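Local coordinates for protein alkaline phosphatase (Thermus thermophilus, PDB 7KWD) that probably hydrolyses phosphate monoesters as a homodimeric alkaline phosphatase, through a phosphoserine intermediate at a centre of two zinc ions and one magnesium ion, at residues Y46-W51 against S436-L440; Y86-S90 against M477-L483; Y91-S95 against Q432-S436; D275-N281 against W428-H433. Residues are numbered along the deposited sequence.

Interaction 1: Y46-W51 against S436-L440; sequences YDGFSW and SPVML. With MG (magnesium ion), chain D; ZN (zinc ion), chain E.
Tyr46, on strand 40-46, opens a type II beta turn to Phe49, with Gly48 at positive phi. The Tyr46 ring (chi1 m) turns one face to Met439, CD1 to CE 4.3 Å. Asp47, inside the turn, bridges two metals: OD2 binds magnesium at 2.1 Å, OD1 the chain E zinc at 2.2 Å. Phe49 (chi1 t) brings CE2 to 3.9 Å from Met439 CE, and a water joins its O (2.9 Å) to Met439 N (3.1 Å). Ser50 N-caps helix 51-65. Trp51 (chi1 m) packs CZ2 3.6 Å from Met439 CB; a second water links its N (3.2 Å) to Ser436 OG (2.7 Å). Beyond Ser436 and Pro437, strand 438-443 begins; Met439 (t, t, p) sets SD 5.5 Å from the Phe49 centroid, at its edge, and 5.4 Å from that of the Trp51 six-membered ring, obliquely: Met-aromatic contacts. Trp51 meets Trp51 of the second subunit. The join is apolar, water carrying the polar links; Trp51 NE1, 3.6 Å from Pro437 O, is left without a hydrogen-bond partner.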
loop_
_atom_site.group_PDB
_atom_site.type_symbol
_atom_site.label_atom_id
_atom_site.label_comp_id
_atom_site.label_asym_id
_atom_site.label_seq_id
_atom_site.Cartn_x
_atom_site.Cartn_y
_atom_site.Cartn_z
ATOM N N TYR A 46 -13.813 5.380 3.004
ATOM C CA TYR A 46 -13.394 4.030 3.358
ATOM C C TYR A 46 -12.382 4.165 4.498
ATOM O O TYR A 46 -11.211 4.445 4.278
ATOM C CB TYR A 46 -12.768 3.344 2.148
ATOM C CG TYR A 46 -13.696 2.760 1.094
ATOM C CD1 TYR A 46 -14.598 3.555 0.394
ATOM C CD2 TYR A 46 -13.594 1.422 0.724
ATOM C CE1 TYR A 46 -15.390 3.021 -0.598
ATOM C CE2 TYR A 46 -14.376 0.880 -0.283
ATOM C CZ TYR A 46 -15.272 1.680 -0.934
ATOM O OH TYR A 46 -16.073 1.146 -1.916
ATOM N N ASP A 47 -12.826 3.979 5.738
ATOM C CA ASP A 47 -11.956 4.209 6.876
ATOM C C ASP A 47 -10.943 3.075 7.014
ATOM O O ASP A 47 -11.322 1.910 7.067
ATOM C CB ASP A 47 -12.774 4.343 8.158
ATOM C CG ASP A 47 -12.019 5.060 9.222
ATOM O OD1 ASP A 47 -10.908 4.572 9.525
ATOM O OD2 ASP A 47 -12.503 6.119 9.716
ATOM N N GLY A 48 -9.666 3.418 7.076
ATOM C CA GLY A 48 -8.615 2.430 7.283
ATOM C C GLY A 48 -8.274 1.559 6.091
ATOM O O GLY A 48 -7.541 0.565 6.236
ATOM N N PHE A 49 -8.709 1.958 4.895
ATOM C CA PHE A 49 -8.652 1.126 3.701
ATOM C C PHE A 49 -7.310 1.271 3.004
ATOM O O PHE A 49 -6.947 2.355 2.546
ATOM C CB PHE A 49 -9.798 1.528 2.774
ATOM C CG PHE A 49 -9.900 0.758 1.487
ATOM C CD1 PHE A 49 -10.278 -0.574 1.480
ATOM C CD2 PHE A 49 -9.685 1.408 0.250
ATOM C CE1 PHE A 49 -10.430 -1.272 0.287
ATOM C CE2 PHE A 49 -9.825 0.714 -0.939
ATOM C CZ PHE A 49 -10.217 -0.618 -0.927
ATOM N N SER A 50 -6.588 0.165 2.914
ATOM C CA SER A 50 -5.263 0.154 2.302
ATOM C C SER A 50 -5.322 -0.462 0.919
ATOM O O SER A 50 -6.340 -1.038 0.515
ATOM C CB SER A 50 -4.291 -0.637 3.184
ATOM O OG SER A 50 -4.527 -2.002 3.034
ATOM N N TRP A 51 -4.201 -0.347 0.192
ATOM C CA TRP A 51 -4.097 -0.981 -1.117
ATOM C C TRP A 51 -3.954 -2.487 -0.991
ATOM O O TRP A 51 -4.268 -3.217 -1.945
ATOM C CB TRP A 51 -2.924 -0.373 -1.911
ATOM C CG TRP A 51 -3.211 1.078 -2.322
ATOM C CD1 TRP A 51 -2.545 2.210 -1.917
ATOM C CD2 TRP A 51 -4.250 1.522 -3.210
ATOM N NE1 TRP A 51 -3.125 3.326 -2.494
ATOM C CE2 TRP A 51 -4.164 2.920 -3.294
ATOM C CE3 TRP A 51 -5.239 0.859 -3.952
ATOM C CZ2 TRP A 51 -5.031 3.668 -4.093
ATOM C CZ3 TRP A 51 -6.092 1.608 -4.751
ATOM C CH2 TRP A 51 -5.976 2.998 -4.811
ATOM N N SER A 436 1.136 4.972 4.828
ATOM C CA SER A 436 1.002 4.887 3.378
ATOM C C SER A 436 0.046 5.949 2.820
ATOM O O SER A 436 -1.050 6.161 3.365
ATOM C CB SER A 436 0.463 3.488 3.023
ATOM O OG SER A 436 -0.011 3.473 1.683
ATOM N N PRO A 437 0.347 6.533 1.675
ATOM C CA PRO A 437 -0.696 7.290 0.963
ATOM C C PRO A 437 -1.795 6.353 0.474
ATOM O O PRO A 437 -1.563 5.166 0.229
ATOM C CB PRO A 437 0.057 7.946 -0.195
ATOM C CG PRO A 437 1.322 7.167 -0.341
ATOM C CD PRO A 437 1.653 6.610 1.008
ATOM N N VAL A 438 -3.017 6.879 0.374
ATOM C CA VAL A 438 -4.185 6.047 0.110
ATOM C C VAL A 438 -5.078 6.692 -0.951
ATOM O O VAL A 438 -4.824 7.791 -1.444
ATOM C CB VAL A 438 -4.990 5.774 1.399
ATOM C CG1 VAL A 438 -4.165 4.878 2.312
ATOM C CG2 VAL A 438 -5.333 7.096 2.069
ATOM N N MET A 439 -6.133 5.956 -1.283
ATOM C CA MET A 439 -6.984 6.241 -2.432
ATOM C C MET A 439 -7.754 7.547 -2.314
ATOM O O MET A 439 -8.351 7.854 -1.289
ATOM C CB MET A 439 -7.983 5.104 -2.580
ATOM C CG MET A 439 -9.072 5.321 -3.599
ATOM S SD MET A 439 -10.203 3.919 -3.613
ATOM C CE MET A 439 -11.178 4.190 -2.204
ATOM N N LEU A 440 -7.794 8.290 -3.431
ATOM C CA LEU A 440 -8.724 9.400 -3.629
ATOM C C LEU A 440 -9.292 9.288 -5.037
ATOM O O LEU A 440 -8.526 9.230 -6.007
ATOM C CB LEU A 440 -8.037 10.751 -3.469
ATOM C CG LEU A 440 -8.762 12.011 -3.948
ATOM C CD1 LEU A 440 -10.069 12.318 -3.183
ATOM C CD2 LEU A 440 -7.821 13.166 -3.773
HETATM MG MG MG D . -14.119 6.461 11.093
HETATM ZN ZN ZN E . -9.824 6.339 10.263
HETATM O O HOH W 1 -6.279 3.073 -0.204
HETATM O O HOH W 2 -2.159 1.923 1.263
HETATM O O HOH W 3 -15.777 7.144 12.229
HETATM O O HOH W 4 -13.069 6.866 12.691
HETATM O O HOH W 5 -13.905 4.219 11.676
#

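Interaction 2: Y86-S90 against M477-L483; sequences YSLTS and MSEEEAL
Leu88 (chi1 t, chi2 p) lies across the start of the helix 479-487, its CD2 3.8 Å from Met477 CG and 3.7 Å from Ala482 CB, while its CD1 sits 3.4 Å from Met477 O. The nearest CA pair is Leu88 and Glu479, 5.5 Å apart. Leu88 is at the bend of a tight loop, in which Ser87 N donates to Ser90 O at 3.0 Å. Next along, Thr89 (chi1 p) sets CG2 3.5 Å from Ala482 CB and CB 3.9 Å from Leu483 CD2. Glu479 runs out extended (chi1 and chi2 t); its CG comes 3.3 Å from Leu88 O, and its OE2 takes a water (2.7 Å) that also donates to Thr89 O (2.8 Å). Thr89 also packs on Leu333 of the second subunit. The helix begins with a capping box: Glu481 N donates to Ser478 OG at 2.9 Å, and Ser478 N to Glu481 OE1 at 2.9 Å. The whole is a capped C-terminal helix packed by its first turn against a loop.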
loop_
_atom_site.group_PDB
_atom_site.type_symbol
_atom_site.label_atom_id
_atom_site.label_comp_id
_atom_site.label_asym_id
_atom_site.label_seq_id
_atom_site.Cartn_x
_atom_site.Cartn_y
_atom_site.Cartn_z
ATOM N N TYR A 86 -0.529 12.037 6.780
ATOM C CA TYR A 86 0.111 12.450 8.019
ATOM C C TYR A 86 -0.599 13.639 8.662
ATOM O O TYR A 86 -1.149 14.525 7.996
ATOM C CB TYR A 86 1.579 12.769 7.796
ATOM C CG TYR A 86 1.940 13.742 6.710
ATOM C CD1 TYR A 86 1.980 15.110 6.948
ATOM C CD2 TYR A 86 2.345 13.285 5.470
ATOM C CE1 TYR A 86 2.374 16.001 5.943
ATOM C CE2 TYR A 86 2.730 14.146 4.485
ATOM C CZ TYR A 86 2.744 15.507 4.727
ATOM O OH TYR A 86 3.139 16.361 3.736
ATOM N N SER A 87 -0.607 13.635 9.989
ATOM C CA SER A 87 -1.206 14.723 10.753
ATOM C C SER A 87 -0.114 15.745 11.095
ATOM O O SER A 87 1.014 15.663 10.595
ATOM C CB SER A 87 -1.889 14.157 11.999
ATOM O OG SER A 87 -0.954 13.450 12.777
ATOM N N LEU A 88 -0.415 16.686 11.993
ATOM C CA LEU A 88 0.470 17.842 12.178
ATOM C C LEU A 88 1.813 17.457 12.807
ATOM O O LEU A 88 2.855 18.028 12.437
ATOM C CB LEU A 88 -0.244 18.893 13.020
ATOM C CG LEU A 88 0.473 20.221 13.276
ATOM C CD1 LEU A 88 1.043 20.801 11.997
ATOM C CD2 LEU A 88 -0.539 21.158 13.924
ATOM N N THR A 89 1.809 16.504 13.750
ATOM C CA THR A 89 3.008 16.100 14.472
ATOM C C THR A 89 3.349 14.617 14.338
ATOM O O THR A 89 4.335 14.178 14.938
ATOM C CB THR A 89 2.882 16.420 15.978
ATOM O OG1 THR A 89 1.833 15.647 16.573
ATOM C CG2 THR A 89 2.586 17.863 16.172
ATOM N N SER A 90 2.610 13.849 13.532
ATOM C CA SER A 90 2.853 12.417 13.423
ATOM C C SER A 90 2.665 11.949 11.995
ATOM O O SER A 90 1.628 12.225 11.382
ATOM C CB SER A 90 1.894 11.618 14.298
ATOM O OG SER A 90 2.017 10.244 14.006
ATOM N N MET A 477 -1.841 25.884 12.397
ATOM C CA MET A 477 -0.864 25.755 13.475
ATOM C C MET A 477 0.334 25.042 12.869
ATOM O O MET A 477 0.167 24.120 12.063
ATOM C CB MET A 477 -1.434 24.966 14.682
ATOM C CG MET A 477 -0.428 24.474 15.747
ATOM S SD MET A 477 -1.217 23.654 17.196
ATOM C CE MET A 477 -2.500 24.844 17.601
ATOM N N SER A 478 1.533 25.481 13.242
ATOM C CA SER A 478 2.755 24.858 12.759
ATOM C C SER A 478 3.058 23.620 13.586
ATOM O O SER A 478 2.579 23.453 14.713
ATOM C CB SER A 478 3.936 25.823 12.847
ATOM O OG SER A 478 4.368 25.934 14.191
ATOM N N GLU A 479 3.858 22.734 12.995
ATOM C CA GLU A 479 4.266 21.528 13.698
ATOM C C GLU A 479 4.983 21.869 14.998
ATOM O O GLU A 479 4.738 21.242 16.048
ATOM C CB GLU A 479 5.167 20.698 12.786
ATOM C CG GLU A 479 5.688 19.422 13.435
ATOM C CD GLU A 479 6.530 18.587 12.465
ATOM O OE1 GLU A 479 6.781 19.068 11.342
ATOM O OE2 GLU A 479 6.953 17.474 12.840
ATOM N N GLU A 480 5.891 22.847 14.944
ATOM C CA GLU A 480 6.632 23.232 16.141
ATOM C C GLU A 480 5.696 23.837 17.179
ATOM O O GLU A 480 5.810 23.538 18.372
ATOM C CB GLU A 480 7.779 24.194 15.777
ATOM C CG GLU A 480 8.965 23.560 15.014
ATOM C CD GLU A 480 9.794 22.542 15.846
ATOM O OE1 GLU A 480 10.151 22.840 17.023
ATOM O OE2 GLU A 480 10.092 21.435 15.314
ATOM N N GLU A 481 4.720 24.638 16.758
ATOM C CA GLU A 481 3.786 25.155 17.755
ATOM C C GLU A 481 3.091 24.012 18.458
ATOM O O GLU A 481 2.947 24.016 19.684
ATOM C CB GLU A 481 2.742 26.078 17.124
ATOM C CG GLU A 481 3.180 27.510 16.948
ATOM C CD GLU A 481 2.275 28.291 15.987
ATOM O OE1 GLU A 481 1.668 27.682 15.073
ATOM O OE2 GLU A 481 2.161 29.523 16.141
ATOM N N ALA A 482 2.667 23.005 17.682
ATOM C CA ALA A 482 1.890 21.894 18.216
ATOM C C ALA A 482 2.727 21.038 19.151
ATOM O O ALA A 482 2.246 20.587 20.194
ATOM C CB ALA A 482 1.355 21.044 17.059
ATOM N N LEU A 483 3.982 20.811 18.793
ATOM C CA LEU A 483 4.847 19.995 19.631
ATOM C C LEU A 483 5.074 20.651 20.993
ATOM O O LEU A 483 5.121 19.961 22.019
ATOM C CB LEU A 483 6.167 19.766 18.918
ATOM C CG LEU A 483 6.145 18.758 17.772
ATOM C CD1 LEU A 483 7.494 18.819 17.059
ATOM C CD2 LEU A 483 5.866 17.338 18.247
HETATM O O HOH W 6 6.697 15.751 14.903
#

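Interaction 3: Y91-S95 against Q432-S436; sequences YVTES and QHTAS. With ZN (zinc ion), chain E; ZN (zinc ion), chain F.
His433 (chi1 m) carries this contact: its ND1 donates to Thr93 O at 2.7 Å (168°), which leaves NE2 to bind the chain F zinc at 2.2 Å. The carbonyl thus helps to orient the ring toward its metal, and Glu94 CA, 3.5 Å from His433 ND1, lies at the ring edge. Val92 (chi1 t) points at the other segment, CG1 3.5 Å from His433 CB and CG2 4.1 Å from Ala435 CB; Val92 and Ala435 are the nearest CA pair, at 4.9 Å. Tyr91 (chi1 m) swings its ring away, but its O touches Ala435 CB at 3.3 Å. A water accepts from Thr93 N (2.8 Å) and makes weak bonds to Tyr91 O (3.4 Å) and Thr434 O (3.3 Å), linking the segments. Glu94 (p, p) turns its carboxylate back to N-cap the helix 95-104, hydrogen-bonds Ser96 OG and salt-bridges Arg159. Ser95, predicted to be the phosphoserine nucleophile, has chi1 at -94°, between wells, with OG 2.1 Å from the chain E zinc that Asp47, Asp317 and His318 complete. Tyr332 of the second subunit meets the His433 ring edge-to-face; the loop before helix 95-104 runs alongside strand 433-434, antiparallel to strand 310-325.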
loop_
_atom_site.group_PDB
_atom_site.type_symbol
_atom_site.label_atom_id
_atom_site.label_comp_id
_atom_site.label_asym_id
_atom_site.label_seq_id
_atom_site.Cartn_x
_atom_site.Cartn_y
_atom_site.Cartn_z
ATOM N N TYR A 91 3.623 11.192 11.493
ATOM C CA TYR A 91 3.484 10.598 10.172
ATOM C C TYR A 91 2.439 9.514 10.108
ATOM O O TYR A 91 2.167 9.036 9.011
ATOM C CB TYR A 91 4.825 10.067 9.723
ATOM C CG TYR A 91 5.588 11.227 9.219
ATOM C CD1 TYR A 91 5.308 11.709 7.990
ATOM C CD2 TYR A 91 6.492 11.918 10.000
ATOM C CE1 TYR A 91 5.909 12.752 7.513
ATOM C CE2 TYR A 91 7.117 13.009 9.498
ATOM C CZ TYR A 91 6.808 13.412 8.228
ATOM O OH TYR A 91 7.350 14.518 7.569
ATOM N N VAL A 92 1.807 9.163 11.222
ATOM C CA VAL A 92 0.661 8.271 11.211
ATOM C C VAL A 92 -0.496 8.961 11.906
ATOM O O VAL A 92 -0.428 9.246 13.112
ATOM C CB VAL A 92 0.972 6.932 11.881
ATOM C CG1 VAL A 92 -0.265 6.015 11.838
ATOM C CG2 VAL A 92 2.192 6.301 11.225
ATOM N N THR A 93 -1.563 9.207 11.161
ATOM C CA THR A 93 -2.693 9.953 11.681
ATOM C C THR A 93 -3.624 8.999 12.403
ATOM O O THR A 93 -3.560 7.789 12.225
ATOM C CB THR A 93 -3.436 10.637 10.532
ATOM O OG1 THR A 93 -4.404 11.569 11.006
ATOM C CG2 THR A 93 -4.141 9.588 9.706
ATOM N N GLU A 94 -4.555 9.550 13.160
ATOM C CA GLU A 94 -5.774 8.774 13.431
ATOM C C GLU A 94 -6.961 9.539 12.847
ATOM O O GLU A 94 -6.806 10.534 12.117
ATOM C CB GLU A 94 -5.903 8.428 14.918
ATOM C CG GLU A 94 -5.688 9.581 15.846
ATOM C CD GLU A 94 -6.753 10.664 15.634
ATOM O OE1 GLU A 94 -6.478 11.611 14.858
ATOM O OE2 GLU A 94 -7.871 10.562 16.212
ATOM N N SER A 95 -8.159 9.060 13.177
ATOM C CA SER A 95 -9.335 9.401 12.388
ATOM C C SER A 95 -9.767 10.855 12.555
ATOM O O SER A 95 -10.266 11.461 11.598
ATOM C CB SER A 95 -10.478 8.470 12.756
ATOM O OG SER A 95 -10.528 7.372 11.901
ATOM N N GLN A 432 -2.236 -1.390 13.937
ATOM C CA GLN A 432 -2.480 0.049 13.985
ATOM C C GLN A 432 -2.494 0.665 12.582
ATOM O O GLN A 432 -2.221 0.005 11.583
ATOM C CB GLN A 432 -1.397 0.726 14.853
ATOM C CG GLN A 432 -1.434 0.311 16.318
ATOM C CD GLN A 432 -0.587 -0.930 16.593
ATOM O OE1 GLN A 432 -1.111 -2.038 16.604
ATOM N NE2 GLN A 432 0.720 -0.746 16.788
ATOM N N HIS A 433 -2.804 1.967 12.517
ATOM C CA HIS A 433 -2.723 2.706 11.255
ATOM C C HIS A 433 -1.288 2.735 10.739
ATOM O O HIS A 433 -0.321 2.605 11.497
ATOM C CB HIS A 433 -3.171 4.150 11.419
ATOM C CG HIS A 433 -4.522 4.290 12.012
ATOM N ND1 HIS A 433 -5.056 5.512 12.357
ATOM C CD2 HIS A 433 -5.454 3.362 12.338
ATOM C CE1 HIS A 433 -6.259 5.333 12.878
ATOM N NE2 HIS A 433 -6.513 4.042 12.888
ATOM N N THR A 434 -1.154 2.915 9.438
ATOM C CA THR A 434 0.150 3.082 8.810
ATOM C C THR A 434 0.173 4.390 8.030
ATOM O O THR A 434 -0.839 5.078 7.882
ATOM C CB THR A 434 0.499 1.906 7.890
ATOM O OG1 THR A 434 -0.403 1.894 6.768
ATOM C CG2 THR A 434 0.409 0.560 8.635
ATOM N N ALA A 435 1.359 4.730 7.538
ATOM C CA ALA A 435 1.642 6.035 6.952
ATOM C C ALA A 435 1.463 6.082 5.436
ATOM O O ALA A 435 1.646 7.145 4.824
ATOM C CB ALA A 435 3.083 6.437 7.258
ATOM N N SER A 436 1.136 4.972 4.828
ATOM C CA SER A 436 1.002 4.887 3.378
ATOM C C SER A 436 0.046 5.949 2.820
ATOM O O SER A 436 -1.050 6.161 3.365
ATOM C CB SER A 436 0.463 3.488 3.023
ATOM O OG SER A 436 -0.011 3.473 1.683
HETATM ZN ZN ZN E . -9.824 6.339 10.263
HETATM ZN ZN ZN F . -8.348 3.029 13.491
HETATM O O HOH W 7 2.931 9.668 6.362
HETATM O O HOH W 8 -1.133 8.325 8.543
#

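Interaction 4: D275-N281 against W428-H433; sequences DHANHLN and WSSGQH. With ZN (zinc ion), chain F.
Three side chains meet at the chain F zinc: Asp275 OD2 at 2.0 Å, His279 NE2 at 2.2 Å and His433 NE2 at 2.2 Å. Asp275 and His279 stand one turn apart on the helix 273-280, His433 comes from the segment 428-433, and a ligand from outside the two segments adds a fourth bond. The histidine rings meet rim to rim, centroids 5.1 Å apart and planes at 36°. With NE2 on the metal, the second nitrogen of each ring is also used: His279 ND1 donates to Gly431 O at 2.6 Å (171°), where His279 and Gly431 form the nearest CA pair at 4.6 Å, and His433 ND1 donates to Thr93 O. Asp275 OD1 is satisfied by Thr320 OG1. Asn281 (67/39, chi1 m) splits its amide: ND2 donates to Ser430 O and to Asn278 O, both at 3.0 Å, and OD1 accepts from Gln401 NE2. Its CA sits 3.5 Å over the centroid of the Trp428 six-membered ring, a CH-pi contact. Asn278 OD1 lies at the edge of that indole, 3.5 Å from Trp428 CZ3, and accepts from Thr286 OG1. Within the loop, Gln432 N donates to Ser430 OG at 2.6 Å, an ST turn. Asn281 is the C-prime residue of a Schellman motif ending the helix, and the whole is one of the two zinc sites characteristic of the alkaline phosphatase fold.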
loop_
_atom_site.group_PDB
_atom_site.type_symbol
_atom_site.label_atom_id
_atom_site.label_comp_id
_atom_site.label_asym_id
_atom_site.label_seq_id
_atom_site.Cartn_x
_atom_site.Cartn_y
_atom_site.Cartn_z
ATOM N N ASP A 275 -11.461 -0.124 8.921
ATOM C CA ASP A 275 -10.427 0.190 9.903
ATOM C C ASP A 275 -10.444 -0.801 11.060
ATOM O O ASP A 275 -9.426 -1.411 11.380
ATOM C CB ASP A 275 -10.637 1.628 10.399
ATOM C CG ASP A 275 -9.595 2.081 11.368
ATOM O OD1 ASP A 275 -8.397 2.109 10.972
ATOM O OD2 ASP A 275 -9.976 2.438 12.511
ATOM N N HIS A 276 -11.618 -1.025 11.649
ATOM C CA HIS A 276 -11.707 -1.865 12.835
ATOM C C HIS A 276 -11.273 -3.289 12.536
ATOM O O HIS A 276 -10.535 -3.899 13.312
ATOM C CB HIS A 276 -13.136 -1.861 13.378
ATOM C CG HIS A 276 -13.593 -0.505 13.800
ATOM N ND1 HIS A 276 -14.884 -0.240 14.167
ATOM C CD2 HIS A 276 -12.932 0.672 13.882
ATOM C CE1 HIS A 276 -15.008 1.038 14.479
ATOM N NE2 HIS A 276 -13.836 1.616 14.314
ATOM N N ALA A 277 -11.745 -3.848 11.420
ATOM C CA ALA A 277 -11.334 -5.199 11.077
ATOM C C ALA A 277 -9.840 -5.254 10.861
ATOM O O ALA A 277 -9.190 -6.240 11.217
ATOM C CB ALA A 277 -12.064 -5.682 9.828
ATOM N N ASN A 278 -9.275 -4.209 10.248
ATOM C CA ASN A 278 -7.834 -4.215 10.033
ATOM C C ASN A 278 -7.097 -4.152 11.353
ATOM O O ASN A 278 -6.002 -4.725 11.474
ATOM C CB ASN A 278 -7.415 -3.062 9.129
ATOM C CG ASN A 278 -7.802 -3.308 7.663
ATOM O OD1 ASN A 278 -8.022 -4.435 7.239
ATOM N ND2 ASN A 278 -7.894 -2.231 6.907
ATOM N N HIS A 279 -7.664 -3.423 12.334
ATOM C CA HIS A 279 -7.131 -3.424 13.695
ATOM C C HIS A 279 -7.130 -4.835 14.285
ATOM O O HIS A 279 -6.136 -5.266 14.882
ATOM C CB HIS A 279 -7.957 -2.494 14.584
ATOM C CG HIS A 279 -7.589 -1.051 14.475
ATOM N ND1 HIS A 279 -6.299 -0.600 14.648
ATOM C CD2 HIS A 279 -8.339 0.048 14.205
ATOM C CE1 HIS A 279 -6.273 0.712 14.516
ATOM N NE2 HIS A 279 -7.500 1.127 14.267
ATOM N N LEU A 280 -8.244 -5.574 14.125
ATOM C CA LEU A 280 -8.271 -6.955 14.603
ATOM C C LEU A 280 -7.285 -7.870 13.863
ATOM O O LEU A 280 -6.968 -8.949 14.366
ATOM C CB LEU A 280 -9.661 -7.566 14.448
ATOM C CG LEU A 280 -10.839 -6.728 14.913
ATOM C CD1 LEU A 280 -12.119 -7.463 14.718
ATOM C CD2 LEU A 280 -10.661 -6.357 16.348
ATOM N N ASN A 281 -6.810 -7.472 12.687
ATOM C CA ASN A 281 -6.023 -8.335 11.799
ATOM C C ASN A 281 -6.899 -9.470 11.279
ATOM O O ASN A 281 -6.446 -10.610 11.198
ATOM C CB ASN A 281 -4.789 -8.919 12.474
ATOM C CG ASN A 281 -3.634 -7.941 12.588
ATOM O OD1 ASN A 281 -2.533 -8.371 12.882
ATOM N ND2 ASN A 281 -3.886 -6.636 12.392
ATOM N N TRP A 428 0.100 -9.160 8.447
ATOM C CA TRP A 428 -0.241 -7.829 8.944
ATOM C C TRP A 428 1.009 -7.135 9.459
ATOM O O TRP A 428 1.788 -7.736 10.201
ATOM C CB TRP A 428 -1.277 -7.900 10.081
ATOM C CG TRP A 428 -2.476 -8.578 9.637
ATOM C CD1 TRP A 428 -2.677 -9.916 9.600
ATOM C CD2 TRP A 428 -3.663 -7.975 9.114
ATOM N NE1 TRP A 428 -3.922 -10.195 9.093
ATOM C CE2 TRP A 428 -4.550 -9.023 8.779
ATOM C CE3 TRP A 428 -4.065 -6.658 8.904
ATOM C CZ2 TRP A 428 -5.815 -8.797 8.247
ATOM C CZ3 TRP A 428 -5.323 -6.423 8.347
ATOM C CH2 TRP A 428 -6.184 -7.492 8.024
ATOM N N SER A 429 1.217 -5.890 9.016
ATOM C CA SER A 429 2.354 -5.116 9.494
ATOM C C SER A 429 2.202 -4.795 10.986
ATOM O O SER A 429 3.192 -4.667 11.704
ATOM C CB SER A 429 2.503 -3.795 8.732
ATOM O OG SER A 429 2.313 -3.911 7.340
ATOM N N SER A 430 0.964 -4.685 11.463
ATOM C CA SER A 430 0.706 -4.101 12.769
ATOM C C SER A 430 -0.778 -4.271 13.039
ATOM O O SER A 430 -1.529 -4.745 12.184
ATOM C CB SER A 430 1.116 -2.617 12.784
ATOM O OG SER A 430 -0.011 -1.777 12.552
ATOM N N GLY A 431 -1.187 -3.902 14.255
ATOM C CA GLY A 431 -2.592 -3.738 14.559
ATOM C C GLY A 431 -3.039 -2.276 14.526
ATOM O O GLY A 431 -4.122 -1.945 15.025
ATOM N N GLN A 432 -2.236 -1.390 13.937
ATOM C CA GLN A 432 -2.480 0.049 13.985
ATOM C C GLN A 432 -2.494 0.665 12.582
ATOM O O GLN A 432 -2.221 0.005 11.583
ATOM C CB GLN A 432 -1.397 0.726 14.853
ATOM C CG GLN A 432 -1.434 0.311 16.318
ATOM C CD GLN A 432 -0.587 -0.930 16.593
ATOM O OE1 GLN A 432 -1.111 -2.038 16.604
ATOM N NE2 GLN A 432 0.720 -0.746 16.788
ATOM N N HIS A 433 -2.804 1.967 12.517
ATOM C CA HIS A 433 -2.723 2.706 11.255
ATOM C C HIS A 433 -1.288 2.735 10.739
ATOM O O HIS A 433 -0.321 2.605 11.497
ATOM C CB HIS A 433 -3.171 4.150 11.419
ATOM C CG HIS A 433 -4.522 4.290 12.012
ATOM N ND1 HIS A 433 -5.056 5.512 12.357
ATOM C CD2 HIS A 433 -5.454 3.362 12.338
ATOM C CE1 HIS A 433 -6.259 5.333 12.878
ATOM N NE2 HIS A 433 -6.513 4.042 12.888
HETATM ZN ZN ZN F . -8.348 3.029 13.491
#

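How the interactions relate
Interactions 1, 3 and 4 are buried around the metal cluster, whereas interaction 2 is partly buried near the periphery, its centre about 24 Å from the centre of the chain. Interactions 3 and 4 share Gln432 and His433 and meet at the chain F zinc; interactions 1 and 3 share Ser436 and the chain E zinc, and Asp47 OD2, on the magnesium, lies 3.2 Å from Ser95 OG, a probable hydrogen bond. Chemistry follows place: a histidine-to-carbonyl hydrogen bond behind a zinc-binding ring marks 3 and 4, while 1 packs a methionine among aromatic rings behind its metal-binding aspartate, and aliphatic packing with one water bridge makes 2. All four touch the second subunit.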